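Local coordinates for protein putative secreted endoglycosylceramidase (Rhodococcus hoagii, PDB 6JYZ) that probably hydrolyses O-glycosidic linkages as an endogalactosylceramidase of glycoside hydrolase family 5, freeing the sugar part of glycolipids from ceramide, at residues 140-151 / 165-173; 179-188 / 220-228. All blocks are in the same frame, centred on the assembly; numbering follows the deposited sequence.

Interaction 1 of 2, residues 140-151 / 165-173; sequences DCPPLLQRGIGW and TTCNIGGQR
A disulfide between Cys141 and Cys167 (SG to SG 2.1 Å, chi3 -81°) ties the two loop segments covalently. Leu145 packs beside the disulfide, CB lying 3.7 Å from Cys167 CB, while its two methyls part, CD1 going to Thr165 CG2 and CD2 to Ile169 CG1 (3.6 Å). The Pro142 ring turns its CD and CG toward Thr165 OG1 and CG2. Next to this apolar patch the backbones of Gln146 and Asn168 form a single antiparallel hydrogen-bonded pair; Gln146 N donates to Asn168 O at 2.8 Å, and Asn168 N returns the bond to Gln146 O. From there the extended Gln146 side chain runs along the Gly170-Gly171 peptide, with OE1 3.4 Å from Gly171 CA.

At the far end Arg173 crosses Trp151. With CG placed between backbone N and carbonyl carbon (chi1 67°) and the chain extended to NE, CD comes to rest over the six-membered ring, 3.6 Å from its centroid, and NH1 reaches CZ3 at 3.3 Å. The guanidinium stands 86° to the ring, making an off-centre cation-pi contact, and Ile149 CD1 packs on the opposite face.

Further hydrogen bonds surround these groups. Thr165 OG1 accepts from Cys167 N in an ST turn just before the disulfide cysteine; one water joins that hydroxyl to Asp140 O, and another bridges Leu144 O and Gly170 N. Gly148 N is hydrogen-bonded to Thr135 OG1, which also hydrogen-bonds Thr166 OG1.

Both segments belong to the long excursion between strand 119-124 and helix 177-187. Thr165 and Thr166 touch the start of that helix, whereas Ile149, Trp151 and Arg173 pack on helix 369-374, where His370 meets Trp151 edge-to-face.

Interaction 2 of 2, residues 179-188 / 220-228; sequences VARAFQAFYD and LNEPNPGLR
Phe183 and Asn224 stack at the middle of the contact: Asn224 CB sits 3.6 Å from the ring centroid, a CH-pi contact over one face, and its amide plane lies only 16° from that of the ring. Leu220 CD2 approaches the Phe183 edge and also reaches Phe186, while Trp129 meets Phe183 edge-to-face. One helical turn before Gln184, Ala180 O receives a CA-H...O contact from Gly226 CA at 3.4 Å. Leu227 then packs along the helix surface, its methyls against Ala180 CB and Arg181 CD.

Polar bonds frame this centre. Tyr187 OH donates to Asn224 O at 2.7 Å, in the carbonyl plane, with Pro223 CB also against the hydroxyl. Gln184 takes CG anti to the backbone N (chi1 -168°) and bends at chi2, which lets OE1 accept a hydrogen bond from Leu227 N at 2.9 Å. Its NE2 donates to Asp188 OD2 (3.2 Å) and to Gln236 OE1 of helix 230-251, so both ends of the amide are held. Arg228 lays its guanidinium on that amide, the planes 12° apart and NE2 over the guanidinium centre. Two waters link Arg228 NH2 to the two carboxylate oxygens of Asp188.

The loop follows strand 214-218 and carries Asn221-Glu222, the Asn-Glu pair at the core of the family 5 signature, whose glutamate is the acid/base in relatives. The two hydrogen bonds to loop backbone atoms, Leu227 N and Asn224 O, are directional and probably set the loop's path beside the helix, whereas the Arg228-Asp188 attraction acts through water and is probably softer.

How the interactions relate
Interaction 1 closes along the chain before interaction 2 opens, and their centres lie about 17 Å apart on the same side of the molecule. The first joins two irregular pieces of one long excursion near the periphery, where a covalent bond and a short backbone pairing stand in for regular structure. The second lies deeper, sets a helix against the loop after strand 214-218, and relies on an amide lying over an aromatic ring and on side-chain-to-backbone hydrogen bonds, with charge and water at its rim. They meet at Arg173: its O packs on Val179 CG2, and NH2 lies near Glu222 OE1, so the excursion borders the signature loop.

Interaction 1 of 2, residues 140-151 / 165-173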
loop_
_atom_site.group_PDB
_atom_site.type_symbol
_atom_site.label_atom_id
_atom_site.label_comp_id
_atom_site.label_asym_id
_atom_site.label_seq_id
_atom_site.Cartn_x
_atom_site.Cartn_y
_atom_site.Cartn_z
ATOM N N ASP A 140 -17.184 -30.043 5.012
ATOM C CA ASP A 140 -18.347 -29.177 5.141
ATOM C C ASP A 140 -18.130 -28.115 6.238
ATOM O O ASP A 140 -17.206 -28.139 7.041
ATOM C CB ASP A 140 -19.594 -30.024 5.501
ATOM C CG ASP A 140 -20.033 -30.986 4.400
ATOM O OD1 ASP A 140 -19.569 -30.855 3.246
ATOM O OD2 ASP A 140 -20.897 -31.841 4.747
ATOM N N CYS A 141 -19.028 -27.132 6.145
ATOM C CA CYS A 141 -19.079 -26.053 7.106
ATOM C C CYS A 141 -20.088 -26.296 8.206
ATOM O O CYS A 141 -21.133 -26.938 8.005
ATOM C CB CYS A 141 -19.560 -24.789 6.424
ATOM S SG CYS A 141 -18.212 -24.139 5.408
ATOM N N PRO A 142 -19.842 -25.748 9.379
ATOM C CA PRO A 142 -20.874 -25.683 10.377
ATOM C C PRO A 142 -22.035 -24.937 9.750
ATOM O O PRO A 142 -21.913 -24.083 8.885
ATOM C CB PRO A 142 -20.268 -24.855 11.526
ATOM C CG PRO A 142 -18.749 -25.091 11.351
ATOM C CD PRO A 142 -18.588 -25.094 9.840
ATOM N N PRO A 143 -23.235 -25.264 10.282
ATOM C CA PRO A 143 -24.392 -24.474 10.058
ATOM C C PRO A 143 -24.023 -23.008 10.262
ATOM O O PRO A 143 -23.287 -22.576 11.145
ATOM C CB PRO A 143 -25.391 -24.987 11.121
ATOM C CG PRO A 143 -24.916 -26.338 11.491
ATOM C CD PRO A 143 -23.416 -26.205 11.411
ATOM N N LEU A 144 -24.609 -22.314 9.341
ATOM C CA LEU A 144 -24.726 -20.870 9.310
ATOM C C LEU A 144 -23.482 -20.208 8.719
ATOM O O LEU A 144 -23.470 -18.986 8.551
ATOM C CB LEU A 144 -25.050 -20.239 10.674
ATOM C CG LEU A 144 -26.265 -20.871 11.361
ATOM C CD1 LEU A 144 -26.471 -20.195 12.731
ATOM C CD2 LEU A 144 -27.478 -20.739 10.473
ATOM N N LEU A 145 -22.421 -20.969 8.457
ATOM C CA LEU A 145 -21.169 -20.386 7.930
ATOM C C LEU A 145 -21.015 -20.718 6.464
ATOM O O LEU A 145 -21.581 -21.675 5.943
ATOM C CB LEU A 145 -19.985 -20.945 8.704
ATOM C CG LEU A 145 -20.011 -20.739 10.216
ATOM C CD1 LEU A 145 -18.706 -21.232 10.803
ATOM C CD2 LEU A 145 -20.217 -19.263 10.559
ATOM N N GLN A 146 -20.171 -19.923 5.782
ATOM C CA GLN A 146 -19.849 -20.080 4.363
ATOM C C GLN A 146 -18.449 -20.679 4.216
ATOM O O GLN A 146 -17.562 -20.458 5.041
ATOM C CB GLN A 146 -19.918 -18.692 3.688
ATOM C CG GLN A 146 -21.353 -18.163 3.582
ATOM C CD GLN A 146 -21.506 -16.982 2.645
ATOM O OE1 GLN A 146 -20.706 -16.753 1.712
ATOM N NE2 GLN A 146 -22.541 -16.201 2.901
ATOM N N ARG A 147 -18.154 -21.307 3.096
ATOM C CA ARG A 147 -16.845 -21.890 2.856
ATOM C C ARG A 147 -15.776 -20.814 2.744
ATOM O O ARG A 147 -16.022 -19.731 2.171
ATOM C CB ARG A 147 -16.833 -22.617 1.504
ATOM C CG ARG A 147 -17.874 -23.740 1.530
ATOM C CD ARG A 147 -17.789 -24.609 0.248
ATOM N NE ARG A 147 -16.585 -25.390 0.237
ATOM C CZ ARG A 147 -16.331 -26.484 1.014
ATOM N NH1 ARG A 147 -17.243 -26.860 1.876
ATOM N NH2 ARG A 147 -15.143 -27.021 0.959
ATOM N N GLY A 148 -14.637 -21.040 3.376
ATOM C CA GLY A 148 -13.465 -20.173 3.227
ATOM C C GLY A 148 -12.605 -20.640 2.056
ATOM O O GLY A 148 -12.582 -21.812 1.682
ATOM N N ILE A 149 -11.789 -19.695 1.542
ATOM C CA ILE A 149 -10.792 -20.063 0.536
ATOM C C ILE A 149 -9.442 -19.579 1.060
ATOM O O ILE A 149 -9.351 -18.900 2.087
ATOM C CB ILE A 149 -11.083 -19.443 -0.841
ATOM C CG1 ILE A 149 -11.050 -17.907 -0.836
ATOM C CG2 ILE A 149 -12.439 -19.967 -1.355
ATOM C CD1 ILE A 149 -11.252 -17.283 -2.244
ATOM N N GLY A 150 -8.370 -20.017 0.407
ATOM C CA GLY A 150 -7.034 -19.568 0.753
ATOM C C GLY A 150 -6.704 -18.203 0.137
ATOM O O GLY A 150 -7.204 -17.865 -0.944
ATOM N N TRP A 151 -5.803 -17.479 0.832
ATOM C CA TRP A 151 -5.455 -16.128 0.404
ATOM C C TRP A 151 -3.943 -16.006 0.250
ATOM O O TRP A 151 -3.393 -16.633 -0.666
ATOM C CB TRP A 151 -6.085 -15.099 1.367
ATOM C CG TRP A 151 -7.586 -15.123 1.290
ATOM C CD1 TRP A 151 -8.423 -15.958 1.974
ATOM C CD2 TRP A 151 -8.387 -14.305 0.443
ATOM N NE1 TRP A 151 -9.710 -15.711 1.589
ATOM C CE2 TRP A 151 -9.729 -14.713 0.649
ATOM C CE3 TRP A 151 -8.131 -13.214 -0.412
ATOM C CZ2 TRP A 151 -10.804 -14.121 -0.026
ATOM C CZ3 TRP A 151 -9.203 -12.647 -1.086
ATOM C CH2 TRP A 151 -10.509 -13.091 -0.879
ATOM N N THR A 165 -12.677 -24.191 12.617
ATOM C CA THR A 165 -13.222 -24.208 11.274
ATOM C C THR A 165 -12.703 -23.043 10.426
ATOM O O THR A 165 -12.565 -21.911 10.902
ATOM C CB THR A 165 -14.759 -24.196 11.324
ATOM O OG1 THR A 165 -15.227 -24.203 9.968
ATOM C CG2 THR A 165 -15.360 -23.018 12.002
ATOM N N THR A 166 -12.420 -23.395 9.186
ATOM C CA THR A 166 -12.009 -22.438 8.152
ATOM C C THR A 166 -13.185 -21.741 7.504
ATOM O O THR A 166 -13.001 -20.851 6.648
ATOM C CB THR A 166 -11.196 -23.148 7.066
ATOM O OG1 THR A 166 -12.041 -24.148 6.476
ATOM C CG2 THR A 166 -9.962 -23.774 7.654
ATOM N N CYS A 167 -14.407 -22.094 7.854
ATOM C CA CYS A 167 -15.585 -21.410 7.322
ATOM C C CYS A 167 -15.817 -20.098 8.010
ATOM O O CYS A 167 -15.248 -19.831 9.069
ATOM C CB CYS A 167 -16.776 -22.342 7.426
ATOM S SG CYS A 167 -16.456 -23.927 6.580
ATOM N N ASN A 168 -16.560 -19.217 7.380
ATOM C CA ASN A 168 -16.684 -17.853 7.888
ATOM C C ASN A 168 -18.125 -17.342 7.946
ATOM O O ASN A 168 -19.040 -17.964 7.389
ATOM C CB ASN A 168 -15.786 -16.912 7.053
ATOM C CG ASN A 168 -16.118 -16.931 5.591
ATOM O OD1 ASN A 168 -17.282 -16.773 5.236
ATOM N ND2 ASN A 168 -15.125 -17.084 4.722
ATOM N N ILE A 169 -18.273 -16.220 8.650
ATOM C CA ILE A 169 -19.597 -15.583 8.723
ATOM C C ILE A 169 -19.786 -14.689 7.496
ATOM O O ILE A 169 -18.998 -13.757 7.229
ATOM C CB ILE A 169 -19.722 -14.793 10.014
ATOM C CG1 ILE A 169 -19.673 -15.751 11.192
ATOM C CG2 ILE A 169 -21.049 -13.998 10.070
ATOM C CD1 ILE A 169 -19.715 -15.042 12.587
ATOM N N GLY A 170 -20.777 -15.026 6.673
ATOM C CA GLY A 170 -21.207 -14.104 5.604
ATOM C C GLY A 170 -20.274 -14.066 4.406
ATOM O O GLY A 170 -20.433 -13.188 3.578
ATOM N N GLY A 171 -19.287 -14.971 4.271
ATOM C CA GLY A 171 -18.302 -14.931 3.192
ATOM C C GLY A 171 -17.190 -13.921 3.481
ATOM O O GLY A 171 -16.291 -13.802 2.644
ATOM N N GLN A 172 -17.184 -13.246 4.604
ATOM C CA GLN A 172 -16.102 -12.301 4.879
ATOM C C GLN A 172 -14.844 -13.066 5.284
ATOM O O GLN A 172 -14.826 -13.829 6.253
ATOM C CB GLN A 172 -16.529 -11.411 6.058
ATOM C CG GLN A 172 -15.482 -10.331 6.329
ATOM C CD GLN A 172 -15.553 -9.631 7.659
ATOM O OE1 GLN A 172 -16.588 -9.622 8.323
ATOM N NE2 GLN A 172 -14.410 -9.075 8.076
ATOM N N ARG A 173 -13.753 -12.868 4.524
ATOM C CA ARG A 173 -12.573 -13.726 4.685
ATOM C C ARG A 173 -11.978 -13.702 6.085
ATOM O O ARG A 173 -11.483 -14.730 6.585
ATOM C CB ARG A 173 -11.544 -13.345 3.611
ATOM C CG ARG A 173 -10.950 -11.949 3.785
ATOM C CD ARG A 173 -10.122 -11.508 2.591
ATOM N NE ARG A 173 -9.708 -10.124 2.767
ATOM C CZ ARG A 173 -9.330 -9.315 1.792
ATOM N NH1 ARG A 173 -9.143 -9.852 0.586
ATOM N NH2 ARG A 173 -9.087 -8.038 2.042
HETATM O O HOH W 1 -15.291 -26.737 8.787
HETATM O O HOH W 2 -22.762 -16.995 6.934
#

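Interaction 2 of 2, residues 179-188 / 220-228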
loop_
_atom_site.group_PDB
_atom_site.type_symbol
_atom_site.label_atom_id
_atom_site.label_comp_id
_atom_site.label_asym_id
_atom_site.label_seq_id
_atom_site.Cartn_x
_atom_site.Cartn_y
_atom_site.Cartn_z
ATOM N N VAL A 179 -8.842 -18.308 10.901
ATOM C CA VAL A 179 -7.977 -17.152 10.619
ATOM C C VAL A 179 -7.739 -16.406 11.899
ATOM O O VAL A 179 -6.594 -16.011 12.188
ATOM C CB VAL A 179 -8.668 -16.245 9.584
ATOM C CG1 VAL A 179 -7.952 -14.893 9.404
ATOM C CG2 VAL A 179 -8.752 -16.975 8.236
ATOM N N ALA A 180 -8.782 -16.191 12.707
ATOM C CA ALA A 180 -8.610 -15.487 13.959
ATOM C C ALA A 180 -7.650 -16.222 14.898
ATOM O O ALA A 180 -6.799 -15.607 15.569
ATOM C CB ALA A 180 -9.971 -15.255 14.625
ATOM N N ARG A 181 -7.771 -17.543 14.968
ATOM C CA ARG A 181 -6.933 -18.326 15.849
ATOM C C ARG A 181 -5.475 -18.270 15.360
ATOM O O ARG A 181 -4.579 -18.183 16.170
ATOM C CB ARG A 181 -7.449 -19.787 15.858
ATOM C CG ARG A 181 -6.647 -20.708 16.776
ATOM C CD ARG A 181 -6.790 -20.358 18.226
ATOM N NE ARG A 181 -5.858 -21.043 19.150
ATOM C CZ ARG A 181 -4.735 -20.546 19.499
ATOM N NH1 ARG A 181 -4.223 -19.466 18.897
ATOM N NH2 ARG A 181 -4.046 -21.088 20.487
ATOM N N ALA A 182 -5.250 -18.365 14.041
ATOM C CA ALA A 182 -3.879 -18.315 13.501
ATOM C C ALA A 182 -3.260 -16.967 13.802
ATOM O O ALA A 182 -2.077 -16.878 14.152
ATOM C CB ALA A 182 -3.859 -18.574 12.019
ATOM N N PHE A 183 -4.020 -15.866 13.672
ATOM C CA PHE A 183 -3.477 -14.573 14.047
ATOM C C PHE A 183 -3.168 -14.514 15.526
ATOM O O PHE A 183 -2.139 -13.938 15.935
ATOM C CB PHE A 183 -4.459 -13.409 13.720
ATOM C CG PHE A 183 -4.134 -12.766 12.391
ATOM C CD1 PHE A 183 -3.109 -11.838 12.360
ATOM C CD2 PHE A 183 -4.853 -13.058 11.241
ATOM C CE1 PHE A 183 -2.812 -11.210 11.110
ATOM C CE2 PHE A 183 -4.538 -12.445 10.037
ATOM C CZ PHE A 183 -3.536 -11.563 10.007
ATOM N N GLN A 184 -4.045 -15.063 16.395
ATOM C CA GLN A 184 -3.785 -14.973 17.817
ATOM C C GLN A 184 -2.527 -15.784 18.166
ATOM O O GLN A 184 -1.732 -15.362 19.012
ATOM C CB GLN A 184 -4.984 -15.411 18.660
ATOM C CG GLN A 184 -4.796 -15.029 20.136
ATOM C CD GLN A 184 -4.622 -13.529 20.274
ATOM O OE1 GLN A 184 -5.325 -12.740 19.606
ATOM N NE2 GLN A 184 -3.728 -13.092 21.155
ATOM N N ALA A 185 -2.336 -16.954 17.505
ATOM C CA ALA A 185 -1.101 -17.731 17.729
ATOM C C ALA A 185 0.109 -16.903 17.369
ATOM O O ALA A 185 1.111 -16.905 18.094
ATOM C CB ALA A 185 -1.156 -18.954 16.873
ATOM N N PHE A 186 0.025 -16.130 16.276
ATOM C CA PHE A 186 1.107 -15.225 15.905
ATOM C C PHE A 186 1.321 -14.163 16.961
ATOM O O PHE A 186 2.484 -13.916 17.397
ATOM C CB PHE A 186 0.771 -14.594 14.565
ATOM C CG PHE A 186 1.638 -13.453 14.144
ATOM C CD1 PHE A 186 2.890 -13.683 13.555
ATOM C CD2 PHE A 186 1.204 -12.167 14.359
ATOM C CE1 PHE A 186 3.680 -12.607 13.173
ATOM C CE2 PHE A 186 2.003 -11.080 14.009
ATOM C CZ PHE A 186 3.256 -11.294 13.398
ATOM N N TYR A 187 0.266 -13.463 17.438
ATOM C CA TYR A 187 0.506 -12.410 18.420
ATOM C C TYR A 187 1.076 -12.986 19.720
ATOM O O TYR A 187 1.867 -12.276 20.386
ATOM C CB TYR A 187 -0.803 -11.634 18.696
ATOM C CG TYR A 187 -1.281 -10.858 17.508
ATOM C CD1 TYR A 187 -0.443 -9.918 16.874
ATOM C CD2 TYR A 187 -2.556 -11.073 16.969
ATOM C CE1 TYR A 187 -0.900 -9.220 15.762
ATOM C CE2 TYR A 187 -3.050 -10.326 15.907
ATOM C CZ TYR A 187 -2.172 -9.441 15.273
ATOM O OH TYR A 187 -2.607 -8.737 14.160
ATOM N N ASP A 188 0.661 -14.204 20.061
ATOM C CA ASP A 188 1.192 -14.862 21.277
ATOM C C ASP A 188 2.546 -15.521 21.044
ATOM O O ASP A 188 3.111 -16.083 21.973
ATOM C CB ASP A 188 0.142 -15.829 21.806
ATOM C CG ASP A 188 -1.095 -15.019 22.317
ATOM O OD1 ASP A 188 -0.911 -13.911 22.811
ATOM O OD2 ASP A 188 -2.091 -15.572 22.306
ATOM N N LEU A 220 3.152 -4.982 8.405
ATOM C CA LEU A 220 2.216 -6.074 8.123
ATOM C C LEU A 220 0.939 -5.464 7.586
ATOM O O LEU A 220 0.355 -4.546 8.252
ATOM C CB LEU A 220 1.923 -6.892 9.382
ATOM C CG LEU A 220 1.023 -8.118 9.198
ATOM C CD1 LEU A 220 1.628 -9.106 8.210
ATOM C CD2 LEU A 220 0.786 -8.763 10.538
ATOM N N ASN A 221 0.476 -5.941 6.454
ATOM C CA ASN A 221 -0.772 -5.400 5.900
ATOM C C ASN A 221 -1.937 -5.800 6.788
ATOM O O ASN A 221 -2.022 -6.979 7.219
ATOM C CB ASN A 221 -1.013 -6.054 4.550
ATOM C CG ASN A 221 -2.323 -5.579 3.955
ATOM O OD1 ASN A 221 -2.461 -4.380 3.658
ATOM N ND2 ASN A 221 -3.268 -6.462 3.732
ATOM N N GLU A 222 -2.854 -4.867 7.016
ATOM C CA GLU A 222 -4.167 -5.059 7.694
ATOM C C GLU A 222 -4.090 -6.132 8.769
ATOM O O GLU A 222 -4.859 -7.128 8.730
ATOM C CB GLU A 222 -5.244 -5.362 6.665
ATOM C CG GLU A 222 -5.443 -4.194 5.728
ATOM C CD GLU A 222 -6.670 -4.257 4.844
ATOM O OE1 GLU A 222 -7.231 -5.350 4.697
ATOM O OE2 GLU A 222 -7.019 -3.222 4.191
ATOM N N PRO A 223 -3.289 -5.927 9.828
ATOM C CA PRO A 223 -3.210 -6.979 10.849
ATOM C C PRO A 223 -4.596 -7.276 11.421
ATOM O O PRO A 223 -5.305 -6.343 11.817
ATOM C CB PRO A 223 -2.264 -6.408 11.894
ATOM C CG PRO A 223 -1.468 -5.381 11.142
ATOM C CD PRO A 223 -2.412 -4.785 10.100
ATOM N N ASN A 224 -4.991 -8.541 11.454
ATOM C CA ASN A 224 -6.316 -8.817 11.966
ATOM C C ASN A 224 -6.321 -8.766 13.509
ATOM O O ASN A 224 -5.264 -8.940 14.150
ATOM C CB ASN A 224 -6.825 -10.182 11.511
ATOM C CG ASN A 224 -7.154 -10.288 10.029
ATOM O OD1 ASN A 224 -6.710 -9.430 9.131
ATOM N ND2 ASN A 224 -7.850 -11.292 9.655
ATOM N N PRO A 225 -7.470 -8.583 14.164
ATOM C CA PRO A 225 -7.504 -8.562 15.624
ATOM C C PRO A 225 -7.085 -9.855 16.312
ATOM O O PRO A 225 -6.758 -9.843 17.487
ATOM C CB PRO A 225 -8.978 -8.203 15.924
ATOM C CG PRO A 225 -9.426 -7.434 14.717
ATOM C CD PRO A 225 -8.732 -8.135 13.560
ATOM N N GLY A 226 -7.117 -10.983 15.570
ATOM C CA GLY A 226 -6.927 -12.263 16.257
ATOM C C GLY A 226 -8.158 -12.557 17.124
ATOM O O GLY A 226 -9.291 -12.498 16.653
ATOM N N LEU A 227 -7.867 -12.969 18.336
ATOM C CA LEU A 227 -8.923 -13.265 19.317
ATOM C C LEU A 227 -9.080 -12.154 20.326
ATOM O O LEU A 227 -9.516 -12.384 21.468
ATOM C CB LEU A 227 -8.698 -14.633 19.977
ATOM C CG LEU A 227 -8.740 -15.807 18.989
ATOM C CD1 LEU A 227 -8.360 -17.112 19.711
ATOM C CD2 LEU A 227 -10.081 -15.960 18.349
ATOM N N ARG A 228 -8.730 -10.931 19.941
ATOM C CA ARG A 228 -8.835 -9.788 20.834
ATOM C C ARG A 228 -9.810 -8.759 20.306
ATOM O O ARG A 228 -10.105 -8.693 19.129
ATOM C CB ARG A 228 -7.436 -9.173 21.045
ATOM C CG ARG A 228 -6.502 -10.142 21.756
ATOM C CD ARG A 228 -6.916 -10.518 23.185
ATOM N NE ARG A 228 -5.985 -11.471 23.787
ATOM C CZ ARG A 228 -6.131 -12.765 23.719
ATOM N NH1 ARG A 228 -7.126 -13.338 23.095
ATOM N NH2 ARG A 228 -5.167 -13.508 24.322
HETATM O O HOH W 3 -4.068 -16.159 24.051
HETATM O O HOH W 4 -2.491 -12.868 24.871
#